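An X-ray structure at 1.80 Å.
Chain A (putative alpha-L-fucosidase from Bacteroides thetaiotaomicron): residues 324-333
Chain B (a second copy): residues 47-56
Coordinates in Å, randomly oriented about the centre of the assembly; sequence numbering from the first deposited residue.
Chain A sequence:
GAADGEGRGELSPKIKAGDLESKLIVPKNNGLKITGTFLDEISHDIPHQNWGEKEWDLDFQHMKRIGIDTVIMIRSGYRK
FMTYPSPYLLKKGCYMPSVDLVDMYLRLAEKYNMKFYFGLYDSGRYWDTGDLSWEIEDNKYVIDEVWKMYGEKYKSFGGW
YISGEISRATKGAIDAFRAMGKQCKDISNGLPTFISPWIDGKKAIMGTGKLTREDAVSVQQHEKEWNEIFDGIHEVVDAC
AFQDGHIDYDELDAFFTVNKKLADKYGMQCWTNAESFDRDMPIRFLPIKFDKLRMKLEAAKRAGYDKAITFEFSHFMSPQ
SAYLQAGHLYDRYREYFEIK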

ATOM      1  N   LEU A 324      -5.185  -7.909  -5.599  1.00 10.48           N
ATOM      2  CA  LEU A 324      -5.702  -9.271  -5.811  1.00 11.52           C
ATOM      3  C   LEU A 324      -6.768  -9.668  -4.803  1.00 14.54           C
ATOM      4  O   LEU A 324      -7.546 -10.570  -5.068  1.00 13.02           O
ATOM      5  CB  LEU A 324      -4.575 -10.317  -5.835  1.00 14.03           C
ATOM      6  CG  LEU A 324      -3.506 -10.085  -6.936  1.00 19.00           C
ATOM      7  CD1 LEU A 324      -2.478 -11.198  -6.898  1.00 19.23           C
ATOM      8  CD2 LEU A 324      -4.106  -9.996  -8.290  1.00 24.38           C
ATOM      9  N   GLN A 325      -6.903  -8.912  -3.699  1.00 11.57           N
ATOM     10  CA  GLN A 325      -7.990  -9.106  -2.740  1.00 11.12           C
ATOM     11  C   GLN A 325      -9.346  -8.778  -3.391  1.00 14.49           C
ATOM     12  O   GLN A 325     -10.389  -9.233  -2.916  1.00 13.85           O
ATOM     13  CB  GLN A 325      -7.813  -8.211  -1.482  1.00 11.92           C
ATOM     14  CG  GLN A 325      -6.416  -8.293  -0.832  1.00 12.68           C
ATOM     15  CD  GLN A 325      -5.446  -7.266  -1.381  1.00 20.91           C
ATOM     16  OE1 GLN A 325      -5.575  -6.806  -2.530  1.00 14.70           O
ATOM     17  NE2 GLN A 325      -4.510  -6.833  -0.568  1.00 14.37           N
ATOM     18  N   ALA A 326      -9.317  -7.958  -4.456  1.00 10.38           N
ATOM     19  CA  ALA A 326     -10.499  -7.585  -5.227  1.00 11.09           C
ATOM     20  C   ALA A 326     -11.059  -8.762  -5.996  1.00 16.12           C
ATOM     21  O   ALA A 326     -12.266  -8.938  -6.010  1.00 16.03           O
ATOM     22  CB  ALA A 326     -10.164  -6.464  -6.208  1.00 10.33           C
ATOM     23  N   GLY A 327     -10.199  -9.551  -6.652  1.00 12.46           N
ATOM     24  CA  GLY A 327     -10.660 -10.724  -7.388  1.00 12.16           C
ATOM     25  C   GLY A 327     -11.290 -11.726  -6.447  1.00 16.92           C
ATOM     26  O   GLY A 327     -12.294 -12.343  -6.765  1.00 15.14           O
ATOM     27  N   HIS A 328     -10.707 -11.882  -5.262  1.00 11.36           N
ATOM     28  CA  HIS A 328     -11.294 -12.764  -4.231  1.00 12.20           C
ATOM     29  C   HIS A 328     -12.630 -12.171  -3.747  1.00 13.18           C
ATOM     30  O   HIS A 328     -13.593 -12.913  -3.567  1.00 14.06           O
ATOM     31  CB  HIS A 328     -10.319 -12.967  -3.103  1.00 12.72           C
ATOM     32  CG  HIS A 328      -9.097 -13.742  -3.517  1.00 15.47           C
ATOM     33  ND1 HIS A 328      -9.207 -15.012  -4.088  1.00 17.18           N
ATOM     34  CD2 HIS A 328      -7.786 -13.420  -3.408  1.00 17.66           C
ATOM     35  CE1 HIS A 328      -7.952 -15.423  -4.314  1.00 17.70           C
ATOM     36  NE2 HIS A 328      -7.065 -14.488  -3.959  1.00 17.42           N
ATOM     37  N   LEU A 329     -12.723 -10.850  -3.581  1.00 14.19           N
ATOM     38  CA  LEU A 329     -13.995 -10.211  -3.191  1.00 14.61           C
ATOM     39  C   LEU A 329     -15.076 -10.527  -4.222  1.00 17.11           C
ATOM     40  O   LEU A 329     -16.208 -10.813  -3.877  1.00 15.53           O
ATOM     41  CB  LEU A 329     -13.859  -8.710  -3.060  1.00 14.02           C
ATOM     42  CG  LEU A 329     -15.100  -7.906  -2.642  1.00 16.27           C
ATOM     43  CD1 LEU A 329     -15.753  -8.473  -1.412  1.00 16.93           C
ATOM     44  CD2 LEU A 329     -14.733  -6.453  -2.353  1.00 14.43           C
ATOM     45  N   TYR A 330     -14.704 -10.454  -5.487  1.00 13.53           N
ATOM     46  CA  TYR A 330     -15.622 -10.772  -6.604  1.00 11.54           C
ATOM     47  C   TYR A 330     -16.163 -12.181  -6.471  1.00 16.29           C
ATOM     48  O   TYR A 330     -17.360 -12.390  -6.636  1.00 16.83           O
ATOM     49  CB  TYR A 330     -14.859 -10.614  -7.920  1.00 11.61           C
ATOM     50  CG  TYR A 330     -15.677 -10.733  -9.183  1.00 12.68           C
ATOM     51  CD1 TYR A 330     -16.296  -9.619  -9.737  1.00 15.35           C
ATOM     52  CD2 TYR A 330     -15.668 -11.904  -9.923  1.00 15.06           C
ATOM     53  CE1 TYR A 330     -16.921  -9.682 -10.983  1.00 13.28           C
ATOM     54  CE2 TYR A 330     -16.313 -11.991 -11.150  1.00 15.32           C
ATOM     55  CZ  TYR A 330     -16.907 -10.864 -11.695  1.00 14.92           C
ATOM     56  OH  TYR A 330     -17.500 -10.946 -12.926  1.00 15.91           O
ATOM     57  N   ASP A 331     -15.305 -13.149  -6.118  1.00 13.98           N
ATOM     58  CA  ASP A 331     -15.726 -14.536  -5.917  1.00 13.66           C
ATOM     59  C   ASP A 331     -16.649 -14.675  -4.717  1.00 17.20           C
ATOM     60  O   ASP A 331     -17.658 -15.345  -4.827  1.00 15.92           O
ATOM     61  CB  ASP A 331     -14.513 -15.436  -5.747  1.00 15.53           C
ATOM     62  CG  ASP A 331     -13.618 -15.560  -6.968  1.00 25.43           C
ATOM     63  OD1 ASP A 331     -14.066 -15.190  -8.071  1.00 24.15           O
ATOM     64  OD2 ASP A 331     -12.447 -15.996  -6.806  1.00 23.57           O
ATOM     65  N   ARG A 332     -16.333 -14.034  -3.568  1.00 14.82           N
ATOM     66  CA  ARG A 332     -17.215 -14.112  -2.370  1.00 13.29           C
ATOM     67  C   ARG A 332     -18.591 -13.487  -2.695  1.00 16.96           C
ATOM     68  O   ARG A 332     -19.632 -13.984  -2.260  1.00 15.88           O
ATOM     69  CB  ARG A 332     -16.600 -13.387  -1.167  1.00 15.52           C
ATOM     70  CG  ARG A 332     -15.230 -13.884  -0.706  1.00 16.06           C
ATOM     71  CD  ARG A 332     -15.206 -15.285  -0.118  1.00 19.89           C
ATOM     72  NE  ARG A 332     -15.353 -16.356  -1.113  1.00 20.21           N
ATOM     73  CZ  ARG A 332     -14.454 -16.723  -2.022  1.00 22.48           C
ATOM     74  NH1 ARG A 332     -13.274 -16.114  -2.097  1.00 19.70           N
ATOM     75  NH2 ARG A 332     -14.729 -17.695  -2.876  1.00 20.33           N
ATOM     76  N   TYR A 333     -18.576 -12.395  -3.442  1.00 15.09           N
ATOM     77  CA  TYR A 333     -19.791 -11.670  -3.864  1.00 15.00           C
ATOM     78  C   TYR A 333     -20.636 -12.551  -4.761  1.00 17.85           C
ATOM     79  O   TYR A 333     -21.839 -12.706  -4.515  1.00 18.44           O
ATOM     80  CB  TYR A 333     -19.362 -10.375  -4.583  1.00 14.64           C
ATOM     81  CG  TYR A 333     -20.500  -9.529  -5.061  1.00 15.15           C
ATOM     82  CD1 TYR A 333     -21.087  -9.757  -6.298  1.00 15.41           C
ATOM     83  CD2 TYR A 333     -21.021  -8.517  -4.266  1.00 15.16           C
ATOM     84  CE1 TYR A 333     -22.138  -8.965  -6.759  1.00 15.75           C
ATOM     85  CE2 TYR A 333     -22.073  -7.717  -4.717  1.00 16.26           C
ATOM     86  CZ  TYR A 333     -22.643  -7.965  -5.955  1.00 13.36           C
ATOM     87  OH  TYR A 333     -23.713  -7.231  -6.372  1.00 16.45           O
TER
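Chain B, residues 47-56: PHQNWGEKEW

Arg A332 anchors the contact: its NH1 donates to Asn B50 O at 2.9 Å, with the carbonyl near the guanidinium plane. The same NH1 lies 3.6 Å from Glu B55 OE1, a long salt bridge in which the oxygen sits well out of that plane, so it is charge rather than a directed N-H that pairs them. Glu B55 OE1 also accepts from Gly B52 N at 2.8 Å just before the chain B helix begins. Two waters link Arg A332 to Glu B55 OE2, one through NH2, the other through NH1 with a weak bond to the carboxylate; the latter also meets His A328 ND1 and Asp A331 OD2. About two turns back, Asn B50 ND2 gives a weak bond to Gln A325 O at 3.3 Å.

Chain B crosses this helical face as a loop, extended at Pro B47 and His B48, turned at Asn B50 by positive phi and psi (64/37), then helical from Glu B53. It runs in the same sense as chain A but out of step, one loop residue for three helix residues: Gln A325 CA lies 4.5 Å from Gln B49 CA, and His A328 CA 5.2 Å from Asn B50 CA. The rule is a helical stripe, Gln A325, His A328 and Arg A332, lying along the loop carbonyls, with Arg A332 alone of the three hydrogen-bonding one. His A328 CB packs 3.1 Å from Gln B49 O, while the edge of Trp B51 meets the His A328 ring face, centroids 4.7 Å apart.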

ATOM      1  N   PRO B  47      -5.427  -5.501   5.724  1.00 14.70           N
ATOM      2  CA  PRO B  47      -6.583  -5.615   4.828  1.00 13.38           C
ATOM      3  C   PRO B  47      -6.901  -7.058   4.483  1.00 16.54           C
ATOM      4  O   PRO B  47      -6.011  -7.907   4.349  1.00 16.53           O
ATOM      5  CB  PRO B  47      -6.179  -4.802   3.608  1.00 14.35           C
ATOM      6  CG  PRO B  47      -5.265  -3.761   4.170  1.00 17.32           C
ATOM      7  CD  PRO B  47      -4.461  -4.500   5.196  1.00 14.97           C
ATOM      8  N   HIS B  48      -8.178  -7.338   4.442  1.00 15.61           N
ATOM      9  CA  HIS B  48      -8.692  -8.701   4.244  1.00 14.40           C
ATOM     10  C   HIS B  48      -8.434  -9.200   2.845  1.00 14.67           C
ATOM     11  O   HIS B  48      -8.603  -8.433   1.870  1.00 16.84           O
ATOM     12  CB  HIS B  48     -10.201  -8.696   4.534  1.00 14.73           C
ATOM     13  CG  HIS B  48     -10.814 -10.045   4.789  1.00 16.70           C
ATOM     14  ND1 HIS B  48     -10.432 -10.827   5.851  1.00 20.03           N
ATOM     15  CD2 HIS B  48     -11.823 -10.669   4.137  1.00 17.26           C
ATOM     16  CE1 HIS B  48     -11.210 -11.911   5.818  1.00 18.56           C
ATOM     17  NE2 HIS B  48     -12.047 -11.877   4.793  1.00 18.29           N
ATOM     18  N   GLN B  49      -8.069 -10.490   2.704  1.00 13.82           N
ATOM     19  CA  GLN B  49      -7.811 -11.047   1.351  1.00 13.78           C
ATOM     20  C   GLN B  49      -9.057 -11.657   0.713  1.00 16.18           C
ATOM     21  O   GLN B  49      -8.990 -12.027  -0.433  1.00 14.39           O
ATOM     22  CB  GLN B  49      -6.676 -12.064   1.348  1.00 15.41           C
ATOM     23  CG  GLN B  49      -5.371 -11.434   1.853  1.00 18.14           C
ATOM     24  CD  GLN B  49      -4.182 -12.215   1.404  1.00 26.83           C
ATOM     25  OE1 GLN B  49      -3.789 -12.122   0.260  1.00 17.64           O
ATOM     26  NE2 GLN B  49      -3.594 -12.999   2.280  1.00 18.93           N
ATOM     27  N   ASN B  50     -10.165 -11.764   1.444  1.00 14.21           N
ATOM     28  CA  ASN B  50     -11.469 -12.235   0.943  1.00 14.91           C
ATOM     29  C   ASN B  50     -11.385 -13.694   0.481  1.00 17.36           C
ATOM     30  O   ASN B  50     -12.064 -14.111  -0.450  1.00 15.65           O
ATOM     31  CB  ASN B  50     -11.999 -11.309  -0.159  1.00 13.76           C
ATOM     32  CG  ASN B  50     -12.452 -10.019   0.462  1.00 16.15           C
ATOM     33  OD1 ASN B  50     -13.334 -10.056   1.317  1.00 14.43           O
ATOM     34  ND2 ASN B  50     -11.937  -8.878   0.005  1.00 17.08           N
ATOM     35  N   TRP B  51     -10.605 -14.471   1.199  1.00 15.10           N
ATOM     36  CA  TRP B  51     -10.481 -15.890   0.919  1.00 14.80           C
ATOM     37  C   TRP B  51     -11.669 -16.670   1.459  1.00 20.04           C
ATOM     38  O   TRP B  51     -12.245 -16.292   2.481  1.00 20.32           O
ATOM     39  CB  TRP B  51      -9.209 -16.449   1.565  1.00 14.39           C
ATOM     40  CG  TRP B  51      -7.938 -16.040   0.918  1.00 15.02           C
ATOM     41  CD1 TRP B  51      -7.769 -15.281  -0.202  1.00 16.41           C
ATOM     42  CD2 TRP B  51      -6.627 -16.399   1.367  1.00 14.82           C
ATOM     43  NE1 TRP B  51      -6.427 -15.115  -0.459  1.00 15.81           N
ATOM     44  CE2 TRP B  51      -5.705 -15.849   0.452  1.00 17.25           C
ATOM     45  CE3 TRP B  51      -6.150 -17.174   2.424  1.00 15.35           C
ATOM     46  CZ2 TRP B  51      -4.317 -15.967   0.635  1.00 16.59           C
ATOM     47  CZ3 TRP B  51      -4.784 -17.309   2.596  1.00 16.53           C
ATOM     48  CH2 TRP B  51      -3.882 -16.707   1.696  1.00 16.03           C
ATOM     49  N   GLY B  52     -12.012 -17.742   0.755  1.00 17.35           N
ATOM     50  CA  GLY B  52     -13.000 -18.719   1.158  1.00 18.94           C
ATOM     51  C   GLY B  52     -12.292 -20.001   1.550  1.00 21.96           C
ATOM     52  O   GLY B  52     -11.056 -20.046   1.635  1.00 18.42           O
ATOM     53  N   GLU B  53     -13.064 -21.054   1.815  1.00 21.79           N
ATOM     54  CA  GLU B  53     -12.473 -22.320   2.257  1.00 21.28           C
ATOM     55  C   GLU B  53     -11.492 -22.893   1.228  1.00 22.29           C
ATOM     56  O   GLU B  53     -10.491 -23.472   1.622  1.00 21.33           O
ATOM     57  CB  GLU B  53     -13.554 -23.353   2.573  1.00 24.51           C
ATOM     58  CG  GLU B  53     -12.957 -24.580   3.245  1.00 26.97           C
ATOM     59  CD  GLU B  53     -13.893 -25.431   4.062  1.00 39.82           C
ATOM     60  OE1 GLU B  53     -14.806 -24.878   4.719  1.00 30.91           O
ATOM     61  OE2 GLU B  53     -13.601 -26.641   4.181  1.00 33.53           O
ATOM     62  N   LYS B  54     -11.744 -22.720  -0.070  1.00 20.50           N
ATOM     63  CA  LYS B  54     -10.811 -23.237  -1.097  1.00 21.83           C
ATOM     64  C   LYS B  54      -9.420 -22.632  -0.971  1.00 24.84           C
ATOM     65  O   LYS B  54      -8.402 -23.347  -1.012  1.00 22.53           O
ATOM     66  CB  LYS B  54     -11.358 -22.948  -2.490  1.00 25.41           C
ATOM     67  CG  LYS B  54     -10.562 -23.549  -3.626  1.00 35.85           C
ATOM     68  CD  LYS B  54     -11.135 -23.107  -4.974  1.00 46.50           C
ATOM     69  CE  LYS B  54     -10.818 -24.084  -6.066  1.00 65.88           C
ATOM     70  NZ  LYS B  54     -11.097 -23.529  -7.422  1.00 78.66           N
ATOM     71  N   GLU B  55      -9.377 -21.315  -0.809  1.00 20.03           N
ATOM     72  CA  GLU B  55      -8.125 -20.580  -0.652  1.00 19.13           C
ATOM     73  C   GLU B  55      -7.443 -20.929   0.661  1.00 19.19           C
ATOM     74  O   GLU B  55      -6.215 -21.105   0.695  1.00 20.01           O
ATOM     75  CB  GLU B  55      -8.384 -19.074  -0.709  1.00 18.67           C
ATOM     76  CG  GLU B  55      -8.784 -18.572  -2.089  1.00 25.95           C
ATOM     77  CD  GLU B  55     -10.205 -18.872  -2.512  1.00 26.34           C
ATOM     78  OE1 GLU B  55     -11.079 -18.986  -1.623  1.00 20.00           O
ATOM     79  OE2 GLU B  55     -10.459 -18.951  -3.732  1.00 26.64           O
ATOM     80  N   TRP B  56      -8.220 -21.084   1.738  1.00 18.09           N
ATOM     81  CA  TRP B  56      -7.617 -21.427   3.040  1.00 18.21           C
ATOM     82  C   TRP B  56      -7.051 -22.831   3.009  1.00 20.80           C
ATOM     83  O   TRP B  56      -5.943 -23.052   3.505  1.00 19.42           O
ATOM     84  CB  TRP B  56      -8.617 -21.248   4.174  1.00 18.05           C
ATOM     85  CG  TRP B  56      -8.648 -19.840   4.664  1.00 18.29           C
ATOM     86  CD1 TRP B  56      -9.646 -18.927   4.510  1.00 20.54           C
ATOM     87  CD2 TRP B  56      -7.585 -19.166   5.340  1.00 16.90           C
ATOM     88  NE1 TRP B  56      -9.287 -17.735   5.093  1.00 18.46           N
ATOM     89  CE2 TRP B  56      -8.021 -17.851   5.600  1.00 20.16           C
ATOM     90  CE3 TRP B  56      -6.280 -19.526   5.702  1.00 18.61           C
ATOM     91  CZ2 TRP B  56      -7.189 -16.890   6.208  1.00 19.10           C
ATOM     92  CZ3 TRP B  56      -5.509 -18.603   6.399  1.00 19.51           C
ATOM     93  CH2 TRP B  56      -5.967 -17.301   6.634  1.00 20.11           C
TER
HETATM   94  O   HOH W   1      -4.124  -7.642   2.206  1.00 15.54           O
HETATM   95  O   HOH W   2     -11.497 -16.566  -4.359  1.00 17.09           O
HETATM   96  O   HOH W   3     -13.018 -19.418  -4.503  1.00 40.87           O